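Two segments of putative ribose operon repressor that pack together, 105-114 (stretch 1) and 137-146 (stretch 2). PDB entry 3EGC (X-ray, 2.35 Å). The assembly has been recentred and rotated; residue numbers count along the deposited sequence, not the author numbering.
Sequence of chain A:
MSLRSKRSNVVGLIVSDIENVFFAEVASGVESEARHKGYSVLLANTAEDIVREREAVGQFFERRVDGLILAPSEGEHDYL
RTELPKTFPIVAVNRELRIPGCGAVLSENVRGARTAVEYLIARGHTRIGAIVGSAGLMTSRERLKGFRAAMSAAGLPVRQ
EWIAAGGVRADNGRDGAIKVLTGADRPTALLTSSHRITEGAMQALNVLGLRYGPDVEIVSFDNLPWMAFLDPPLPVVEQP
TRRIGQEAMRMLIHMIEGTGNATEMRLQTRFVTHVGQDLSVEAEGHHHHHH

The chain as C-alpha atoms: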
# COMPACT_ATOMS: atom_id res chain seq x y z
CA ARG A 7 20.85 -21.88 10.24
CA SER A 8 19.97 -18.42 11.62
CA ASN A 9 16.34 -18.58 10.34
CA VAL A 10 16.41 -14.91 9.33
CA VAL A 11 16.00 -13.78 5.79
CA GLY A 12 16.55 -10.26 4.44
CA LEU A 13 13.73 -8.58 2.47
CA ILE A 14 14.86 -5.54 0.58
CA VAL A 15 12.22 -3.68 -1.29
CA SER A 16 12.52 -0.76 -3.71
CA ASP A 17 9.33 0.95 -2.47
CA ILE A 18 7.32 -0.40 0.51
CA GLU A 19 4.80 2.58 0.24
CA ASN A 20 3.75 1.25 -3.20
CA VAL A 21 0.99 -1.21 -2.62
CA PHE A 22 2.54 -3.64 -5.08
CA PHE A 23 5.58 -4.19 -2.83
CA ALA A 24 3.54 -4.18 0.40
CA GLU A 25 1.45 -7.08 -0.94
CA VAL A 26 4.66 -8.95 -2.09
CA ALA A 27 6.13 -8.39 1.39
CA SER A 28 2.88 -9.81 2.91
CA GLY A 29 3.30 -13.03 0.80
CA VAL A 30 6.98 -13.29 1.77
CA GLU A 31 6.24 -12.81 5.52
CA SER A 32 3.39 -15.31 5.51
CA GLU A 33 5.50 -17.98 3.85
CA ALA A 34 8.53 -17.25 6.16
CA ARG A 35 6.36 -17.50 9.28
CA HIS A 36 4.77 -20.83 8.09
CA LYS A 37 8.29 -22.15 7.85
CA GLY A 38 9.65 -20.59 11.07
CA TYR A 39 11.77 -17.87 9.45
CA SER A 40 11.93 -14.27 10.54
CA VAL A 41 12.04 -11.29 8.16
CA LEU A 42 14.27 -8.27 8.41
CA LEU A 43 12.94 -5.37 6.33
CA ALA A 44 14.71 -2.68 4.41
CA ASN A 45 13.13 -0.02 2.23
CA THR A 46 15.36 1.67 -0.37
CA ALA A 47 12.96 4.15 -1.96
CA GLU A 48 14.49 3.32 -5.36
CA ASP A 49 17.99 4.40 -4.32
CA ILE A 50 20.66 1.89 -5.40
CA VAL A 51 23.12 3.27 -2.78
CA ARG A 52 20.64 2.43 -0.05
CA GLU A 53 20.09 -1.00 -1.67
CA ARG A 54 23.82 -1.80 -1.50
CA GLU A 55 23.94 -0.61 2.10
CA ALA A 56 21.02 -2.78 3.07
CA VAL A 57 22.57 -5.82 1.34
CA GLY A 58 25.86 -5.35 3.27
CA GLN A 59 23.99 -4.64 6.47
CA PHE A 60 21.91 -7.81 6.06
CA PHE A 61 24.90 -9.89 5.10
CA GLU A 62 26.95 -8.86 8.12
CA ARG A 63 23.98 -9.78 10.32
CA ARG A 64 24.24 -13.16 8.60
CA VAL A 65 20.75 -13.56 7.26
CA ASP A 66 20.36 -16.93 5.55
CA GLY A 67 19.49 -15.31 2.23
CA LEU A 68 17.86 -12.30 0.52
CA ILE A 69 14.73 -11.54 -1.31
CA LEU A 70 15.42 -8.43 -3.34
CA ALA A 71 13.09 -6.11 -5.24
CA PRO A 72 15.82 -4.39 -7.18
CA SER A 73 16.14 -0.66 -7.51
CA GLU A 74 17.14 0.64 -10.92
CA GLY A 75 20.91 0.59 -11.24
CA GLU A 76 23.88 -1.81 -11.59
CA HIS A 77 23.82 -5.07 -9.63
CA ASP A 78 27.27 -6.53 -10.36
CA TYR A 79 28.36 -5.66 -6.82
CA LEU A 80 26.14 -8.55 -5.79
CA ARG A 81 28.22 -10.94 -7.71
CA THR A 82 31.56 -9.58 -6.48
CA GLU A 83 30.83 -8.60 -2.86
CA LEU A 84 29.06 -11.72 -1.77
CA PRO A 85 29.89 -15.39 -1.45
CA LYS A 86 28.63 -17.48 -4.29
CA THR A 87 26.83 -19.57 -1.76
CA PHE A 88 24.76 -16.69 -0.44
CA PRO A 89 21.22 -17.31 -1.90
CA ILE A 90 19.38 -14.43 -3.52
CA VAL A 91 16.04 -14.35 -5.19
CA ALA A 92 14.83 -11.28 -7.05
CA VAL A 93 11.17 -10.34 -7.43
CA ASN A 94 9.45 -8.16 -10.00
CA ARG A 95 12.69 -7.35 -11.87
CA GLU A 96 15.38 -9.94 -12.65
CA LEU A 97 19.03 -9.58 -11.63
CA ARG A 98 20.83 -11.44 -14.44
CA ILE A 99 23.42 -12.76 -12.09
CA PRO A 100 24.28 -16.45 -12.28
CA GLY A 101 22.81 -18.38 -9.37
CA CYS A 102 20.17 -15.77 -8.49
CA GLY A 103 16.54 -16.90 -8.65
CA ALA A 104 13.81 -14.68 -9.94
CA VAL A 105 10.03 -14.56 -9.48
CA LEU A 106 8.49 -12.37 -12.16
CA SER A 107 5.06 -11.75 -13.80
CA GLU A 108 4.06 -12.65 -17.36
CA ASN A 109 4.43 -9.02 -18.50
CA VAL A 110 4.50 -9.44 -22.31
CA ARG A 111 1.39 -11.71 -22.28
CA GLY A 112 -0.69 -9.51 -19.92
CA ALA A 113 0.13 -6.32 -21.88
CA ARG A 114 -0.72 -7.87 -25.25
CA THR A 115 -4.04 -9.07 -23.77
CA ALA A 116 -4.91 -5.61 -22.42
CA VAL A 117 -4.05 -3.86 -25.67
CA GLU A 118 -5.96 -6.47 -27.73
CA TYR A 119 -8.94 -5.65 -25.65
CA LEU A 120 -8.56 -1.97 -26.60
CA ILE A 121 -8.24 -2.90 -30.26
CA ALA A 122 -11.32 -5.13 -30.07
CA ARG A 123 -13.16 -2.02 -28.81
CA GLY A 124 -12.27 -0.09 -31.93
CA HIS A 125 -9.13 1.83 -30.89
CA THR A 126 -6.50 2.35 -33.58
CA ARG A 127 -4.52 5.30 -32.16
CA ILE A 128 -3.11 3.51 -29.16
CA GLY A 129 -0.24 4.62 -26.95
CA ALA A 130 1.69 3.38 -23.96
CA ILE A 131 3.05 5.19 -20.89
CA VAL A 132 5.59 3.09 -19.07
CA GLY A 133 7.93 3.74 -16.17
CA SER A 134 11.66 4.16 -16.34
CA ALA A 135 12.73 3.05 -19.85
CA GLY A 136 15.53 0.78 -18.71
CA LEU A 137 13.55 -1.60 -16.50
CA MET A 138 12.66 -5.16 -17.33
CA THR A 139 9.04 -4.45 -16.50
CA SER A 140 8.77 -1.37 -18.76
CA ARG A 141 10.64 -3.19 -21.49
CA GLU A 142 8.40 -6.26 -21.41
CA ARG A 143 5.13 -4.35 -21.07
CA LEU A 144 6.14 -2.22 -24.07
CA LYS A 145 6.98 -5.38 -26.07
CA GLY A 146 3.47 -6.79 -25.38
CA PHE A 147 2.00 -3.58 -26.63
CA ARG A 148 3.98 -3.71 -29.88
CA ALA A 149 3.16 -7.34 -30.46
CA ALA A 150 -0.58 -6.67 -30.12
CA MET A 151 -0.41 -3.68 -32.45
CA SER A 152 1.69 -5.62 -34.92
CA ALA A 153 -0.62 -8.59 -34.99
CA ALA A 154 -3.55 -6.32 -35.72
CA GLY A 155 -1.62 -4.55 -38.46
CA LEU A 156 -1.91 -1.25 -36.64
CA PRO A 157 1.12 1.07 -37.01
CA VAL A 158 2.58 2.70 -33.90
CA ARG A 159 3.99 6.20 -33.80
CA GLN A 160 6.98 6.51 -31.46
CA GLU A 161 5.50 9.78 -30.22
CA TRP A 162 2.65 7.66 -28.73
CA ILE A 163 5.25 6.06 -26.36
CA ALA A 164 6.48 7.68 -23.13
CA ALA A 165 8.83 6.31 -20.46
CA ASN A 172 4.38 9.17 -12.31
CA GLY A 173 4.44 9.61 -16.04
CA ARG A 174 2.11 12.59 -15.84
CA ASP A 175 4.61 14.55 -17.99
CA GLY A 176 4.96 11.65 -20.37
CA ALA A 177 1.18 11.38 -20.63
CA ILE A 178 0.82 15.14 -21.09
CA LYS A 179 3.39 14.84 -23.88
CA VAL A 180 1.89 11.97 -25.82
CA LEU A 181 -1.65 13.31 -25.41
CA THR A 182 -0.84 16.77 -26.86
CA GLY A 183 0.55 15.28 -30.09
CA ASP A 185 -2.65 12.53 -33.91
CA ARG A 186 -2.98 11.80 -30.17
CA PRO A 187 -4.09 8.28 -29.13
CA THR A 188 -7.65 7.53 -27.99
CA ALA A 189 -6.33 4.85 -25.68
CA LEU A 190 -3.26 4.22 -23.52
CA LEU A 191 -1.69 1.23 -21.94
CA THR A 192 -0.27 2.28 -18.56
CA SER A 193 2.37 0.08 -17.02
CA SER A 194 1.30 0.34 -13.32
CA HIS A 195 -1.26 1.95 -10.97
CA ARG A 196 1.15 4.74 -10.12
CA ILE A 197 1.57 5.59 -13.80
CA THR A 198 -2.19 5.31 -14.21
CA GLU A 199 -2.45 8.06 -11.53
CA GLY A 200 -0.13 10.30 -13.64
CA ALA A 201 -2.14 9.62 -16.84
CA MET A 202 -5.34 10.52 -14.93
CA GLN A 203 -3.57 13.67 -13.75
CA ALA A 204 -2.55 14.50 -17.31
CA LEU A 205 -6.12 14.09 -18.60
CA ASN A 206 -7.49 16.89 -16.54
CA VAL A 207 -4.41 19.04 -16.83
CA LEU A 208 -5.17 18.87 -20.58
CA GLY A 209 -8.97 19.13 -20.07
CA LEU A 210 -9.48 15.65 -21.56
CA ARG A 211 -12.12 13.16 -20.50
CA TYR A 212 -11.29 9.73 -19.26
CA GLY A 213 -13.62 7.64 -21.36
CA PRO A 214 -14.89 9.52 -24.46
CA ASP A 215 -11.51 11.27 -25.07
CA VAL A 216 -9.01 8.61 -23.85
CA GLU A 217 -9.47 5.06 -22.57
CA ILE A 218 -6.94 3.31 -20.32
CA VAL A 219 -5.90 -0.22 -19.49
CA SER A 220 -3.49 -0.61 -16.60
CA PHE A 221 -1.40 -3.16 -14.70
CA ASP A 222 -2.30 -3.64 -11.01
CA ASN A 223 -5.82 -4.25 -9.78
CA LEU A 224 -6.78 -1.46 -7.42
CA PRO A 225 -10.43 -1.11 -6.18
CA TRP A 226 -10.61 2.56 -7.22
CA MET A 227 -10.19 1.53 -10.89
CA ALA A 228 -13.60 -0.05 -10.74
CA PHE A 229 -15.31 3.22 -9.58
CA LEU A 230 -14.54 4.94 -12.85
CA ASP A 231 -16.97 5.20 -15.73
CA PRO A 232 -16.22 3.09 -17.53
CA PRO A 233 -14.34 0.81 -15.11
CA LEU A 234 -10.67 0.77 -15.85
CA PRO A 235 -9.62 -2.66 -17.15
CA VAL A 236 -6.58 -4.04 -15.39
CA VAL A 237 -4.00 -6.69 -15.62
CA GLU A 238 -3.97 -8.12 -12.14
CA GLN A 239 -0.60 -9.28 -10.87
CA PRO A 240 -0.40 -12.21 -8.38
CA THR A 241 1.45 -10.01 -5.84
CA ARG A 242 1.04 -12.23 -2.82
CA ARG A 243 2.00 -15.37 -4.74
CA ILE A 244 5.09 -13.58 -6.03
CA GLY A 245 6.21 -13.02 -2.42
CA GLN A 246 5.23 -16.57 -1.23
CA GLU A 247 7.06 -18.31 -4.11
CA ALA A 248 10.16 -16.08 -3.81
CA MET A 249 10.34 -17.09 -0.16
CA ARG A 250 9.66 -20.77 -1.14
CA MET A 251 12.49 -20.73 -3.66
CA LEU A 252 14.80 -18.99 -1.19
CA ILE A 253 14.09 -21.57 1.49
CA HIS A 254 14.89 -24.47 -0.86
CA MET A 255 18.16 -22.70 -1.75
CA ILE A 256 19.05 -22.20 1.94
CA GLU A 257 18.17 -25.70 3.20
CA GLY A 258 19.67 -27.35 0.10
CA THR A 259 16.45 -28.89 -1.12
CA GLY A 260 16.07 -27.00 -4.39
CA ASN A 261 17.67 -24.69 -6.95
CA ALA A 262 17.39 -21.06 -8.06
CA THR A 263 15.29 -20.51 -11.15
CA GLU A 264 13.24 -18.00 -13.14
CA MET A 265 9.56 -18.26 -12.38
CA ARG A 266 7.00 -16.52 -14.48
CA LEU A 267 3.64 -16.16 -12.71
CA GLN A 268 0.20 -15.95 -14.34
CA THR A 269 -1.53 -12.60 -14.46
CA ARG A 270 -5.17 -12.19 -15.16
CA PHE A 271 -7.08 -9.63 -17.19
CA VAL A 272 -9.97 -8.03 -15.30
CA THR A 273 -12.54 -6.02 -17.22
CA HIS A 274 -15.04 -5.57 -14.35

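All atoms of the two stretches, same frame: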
# COMPACT_ATOMS: atom_id res chain seq x y z
N VAL A 105 11.46 -14.40 -9.40
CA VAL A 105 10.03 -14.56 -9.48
C VAL A 105 9.44 -13.29 -10.11
O VAL A 105 9.36 -12.25 -9.47
CB VAL A 105 9.38 -14.74 -8.08
CG1 VAL A 105 7.83 -15.00 -8.25
CG2 VAL A 105 10.08 -15.83 -7.31
N LEU A 106 8.96 -13.44 -11.34
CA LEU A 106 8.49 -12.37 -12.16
C LEU A 106 7.02 -12.60 -12.63
O LEU A 106 6.51 -13.69 -12.55
CB LEU A 106 9.42 -12.31 -13.38
CG LEU A 106 10.93 -12.38 -13.08
CD1 LEU A 106 11.76 -12.52 -14.43
CD2 LEU A 106 11.40 -11.16 -12.27
N SER A 107 6.38 -11.58 -13.16
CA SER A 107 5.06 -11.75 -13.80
C SER A 107 5.19 -12.04 -15.28
O SER A 107 6.26 -11.78 -15.87
CB SER A 107 4.17 -10.51 -13.64
OG SER A 107 3.85 -10.31 -12.28
N GLU A 108 4.12 -12.54 -15.88
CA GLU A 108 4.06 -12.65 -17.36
C GLU A 108 3.73 -11.31 -18.06
O GLU A 108 2.64 -11.11 -18.64
CB GLU A 108 3.17 -13.82 -17.83
CG GLU A 108 1.68 -13.65 -17.48
CD GLU A 108 0.87 -14.95 -17.60
OE1 GLU A 108 1.45 -16.00 -17.98
OE2 GLU A 108 -0.34 -14.91 -17.31
N ASN A 109 4.68 -10.39 -18.01
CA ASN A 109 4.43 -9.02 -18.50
C ASN A 109 4.06 -8.86 -19.98
O ASN A 109 3.05 -8.22 -20.29
CB ASN A 109 5.58 -8.11 -18.17
CG ASN A 109 5.90 -8.06 -16.66
OD1 ASN A 109 5.04 -7.69 -15.86
ND2 ASN A 109 7.14 -8.37 -16.30
N VAL A 110 4.86 -9.42 -20.88
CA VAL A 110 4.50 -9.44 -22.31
C VAL A 110 3.03 -9.93 -22.51
O VAL A 110 2.18 -9.21 -23.02
CB VAL A 110 5.46 -10.39 -23.15
CG1 VAL A 110 5.26 -10.17 -24.65
CG2 VAL A 110 6.89 -10.18 -22.82
N ARG A 111 2.74 -11.16 -22.10
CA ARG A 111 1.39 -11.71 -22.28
C ARG A 111 0.22 -10.80 -21.77
O ARG A 111 -0.78 -10.57 -22.47
CB ARG A 111 1.27 -13.05 -21.63
CG ARG A 111 0.11 -13.84 -22.10
CD ARG A 111 -0.01 -15.14 -21.27
NE ARG A 111 1.03 -16.10 -21.64
CZ ARG A 111 1.22 -17.27 -21.05
NH1 ARG A 111 2.19 -18.07 -21.47
NH2 ARG A 111 0.46 -17.62 -20.01
N GLY A 112 0.36 -10.31 -20.53
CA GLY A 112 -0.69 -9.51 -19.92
C GLY A 112 -0.84 -8.21 -20.69
O GLY A 112 -1.95 -7.81 -20.90
N ALA A 113 0.25 -7.59 -21.17
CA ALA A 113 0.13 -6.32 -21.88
C ALA A 113 -0.57 -6.50 -23.26
O ALA A 113 -1.44 -5.69 -23.64
CB ALA A 113 1.49 -5.57 -22.01
N ARG A 114 -0.16 -7.55 -23.99
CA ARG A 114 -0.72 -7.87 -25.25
C ARG A 114 -2.26 -8.10 -25.10
O ARG A 114 -3.07 -7.63 -25.93
CB ARG A 114 -0.06 -9.14 -25.81
CG ARG A 114 -0.43 -9.44 -27.23
CD ARG A 114 0.26 -10.69 -27.76
NE ARG A 114 -0.27 -11.01 -29.07
CZ ARG A 114 0.30 -11.77 -29.99
NH1 ARG A 114 1.46 -12.33 -29.77
NH2 ARG A 114 -0.32 -11.96 -31.15
N LEU A 137 13.95 -0.47 -17.36
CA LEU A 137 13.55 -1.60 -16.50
C LEU A 137 13.02 -2.77 -17.28
O LEU A 137 12.44 -2.59 -18.33
CB LEU A 137 12.47 -1.18 -15.47
CG LEU A 137 12.89 -0.13 -14.49
CD1 LEU A 137 11.67 0.43 -13.79
CD2 LEU A 137 13.91 -0.75 -13.50
N MET A 138 13.18 -3.95 -16.74
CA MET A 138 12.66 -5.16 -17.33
C MET A 138 11.12 -5.06 -17.48
O MET A 138 10.53 -5.47 -18.50
CB MET A 138 13.06 -6.36 -16.45
CG MET A 138 12.81 -7.74 -17.07
SD MET A 138 12.48 -9.13 -15.88
CE MET A 138 10.80 -8.66 -15.53
N THR A 139 10.48 -4.53 -16.47
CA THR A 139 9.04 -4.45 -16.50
C THR A 139 8.54 -3.51 -17.61
O THR A 139 7.74 -3.92 -18.44
CB THR A 139 8.49 -4.01 -15.15
OG1 THR A 139 9.16 -2.79 -14.78
CG2 THR A 139 8.72 -5.13 -14.10
N SER A 140 9.06 -2.29 -17.66
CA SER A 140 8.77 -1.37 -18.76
C SER A 140 9.06 -1.97 -20.10
O SER A 140 8.27 -1.80 -21.02
CB SER A 140 9.61 -0.11 -18.68
OG SER A 140 9.55 0.43 -17.42
N ARG A 141 10.22 -2.64 -20.22
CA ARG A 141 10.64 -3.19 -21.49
C ARG A 141 9.60 -4.27 -21.94
O ARG A 141 9.14 -4.28 -23.07
CB ARG A 141 12.07 -3.75 -21.35
CG ARG A 141 13.04 -3.27 -22.37
CD ARG A 141 14.31 -2.63 -21.83
NE ARG A 141 14.82 -3.12 -20.56
CZ ARG A 141 15.20 -4.37 -20.37
NH1 ARG A 141 15.68 -4.76 -19.20
NH2 ARG A 141 15.06 -5.22 -21.39
N GLU A 142 9.24 -5.15 -21.04
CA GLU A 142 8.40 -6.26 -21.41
C GLU A 142 6.95 -5.84 -21.65
O GLU A 142 6.28 -6.38 -22.51
CB GLU A 142 8.46 -7.37 -20.37
CG GLU A 142 9.70 -8.20 -20.37
CD GLU A 142 9.69 -9.19 -19.21
OE1 GLU A 142 10.63 -9.98 -19.09
OE2 GLU A 142 8.72 -9.18 -18.42
N ARG A 143 6.48 -4.86 -20.90
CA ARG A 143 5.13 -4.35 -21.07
C ARG A 143 5.00 -3.58 -22.38
O ARG A 143 3.98 -3.70 -23.08
CB ARG A 143 4.69 -3.53 -19.87
CG ARG A 143 4.44 -4.43 -18.65
CD ARG A 143 4.29 -3.70 -17.29
NE ARG A 143 4.51 -4.71 -16.26
CZ ARG A 143 4.55 -4.51 -14.96
NH1 ARG A 143 4.36 -3.30 -14.42
NH2 ARG A 143 4.79 -5.57 -14.20
N LEU A 144 6.08 -2.89 -22.76
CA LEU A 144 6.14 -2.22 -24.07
C LEU A 144 6.14 -3.22 -25.24
O LEU A 144 5.40 -3.07 -26.22
CB LEU A 144 7.33 -1.30 -24.16
CG LEU A 144 7.19 -0.06 -25.02
CD1 LEU A 144 6.07 0.84 -24.46
CD2 LEU A 144 8.55 0.73 -25.15
N LYS A 145 6.95 -4.27 -25.10
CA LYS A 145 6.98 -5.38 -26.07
C LYS A 145 5.60 -6.04 -26.34
O LYS A 145 5.27 -6.37 -27.50
CB LYS A 145 7.96 -6.44 -25.59
CG LYS A 145 8.00 -7.69 -26.41
CD LYS A 145 9.14 -8.62 -25.96
CE LYS A 145 9.12 -9.92 -26.78
NZ LYS A 145 10.12 -10.94 -26.36
N GLY A 146 4.81 -6.23 -25.27
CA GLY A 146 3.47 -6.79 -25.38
C GLY A 146 2.55 -5.88 -26.16
O GLY A 146 1.77 -6.31 -27.00

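Helix 138-146 packs against the end of strand 105-107 and the helix that follows it, the two helices crossing at -43° with a closest axial approach of 7.1 Å. At the start, M138 makes an apolar contact with L106: M138 SD lies 3.8 Å from L106 CD1, and M138 CE is equally far from N109 ND2. One turn on, E142 and its neighbour R143 share the amide of N109, whose side chain sits in a hole formed by M138, T139, E142 and R143. N109 ND2 donates to E142 OE2 (2.8 Å) in a nearly straight hydrogen bond, while N109 OD1 accepts from both R143 NE (3.1 Å) and R143 NH2 (2.7 Å). OD1 lies near the guanidinium plane, at its edge, where two N-H groups can converge on one oxygen. Both ends of the buried amide thus bond to the facing helix.

Beyond this polar centre the backbones draw together. E142 O receives a CA-H...O contact from V110 CA (3.5 Å), and R143 O approaches A113 CB to 3.3 Å. K145 adds only its aliphatic portion, K145 CG lying 4.1 Å from V110 CG1. At G146 the CA atoms come closest, G146 CA lying 4.2 Å from V110 CA; a CB here would clash with V110 O and A113 CB. G146 O meets R114 CA at 3.4 Å.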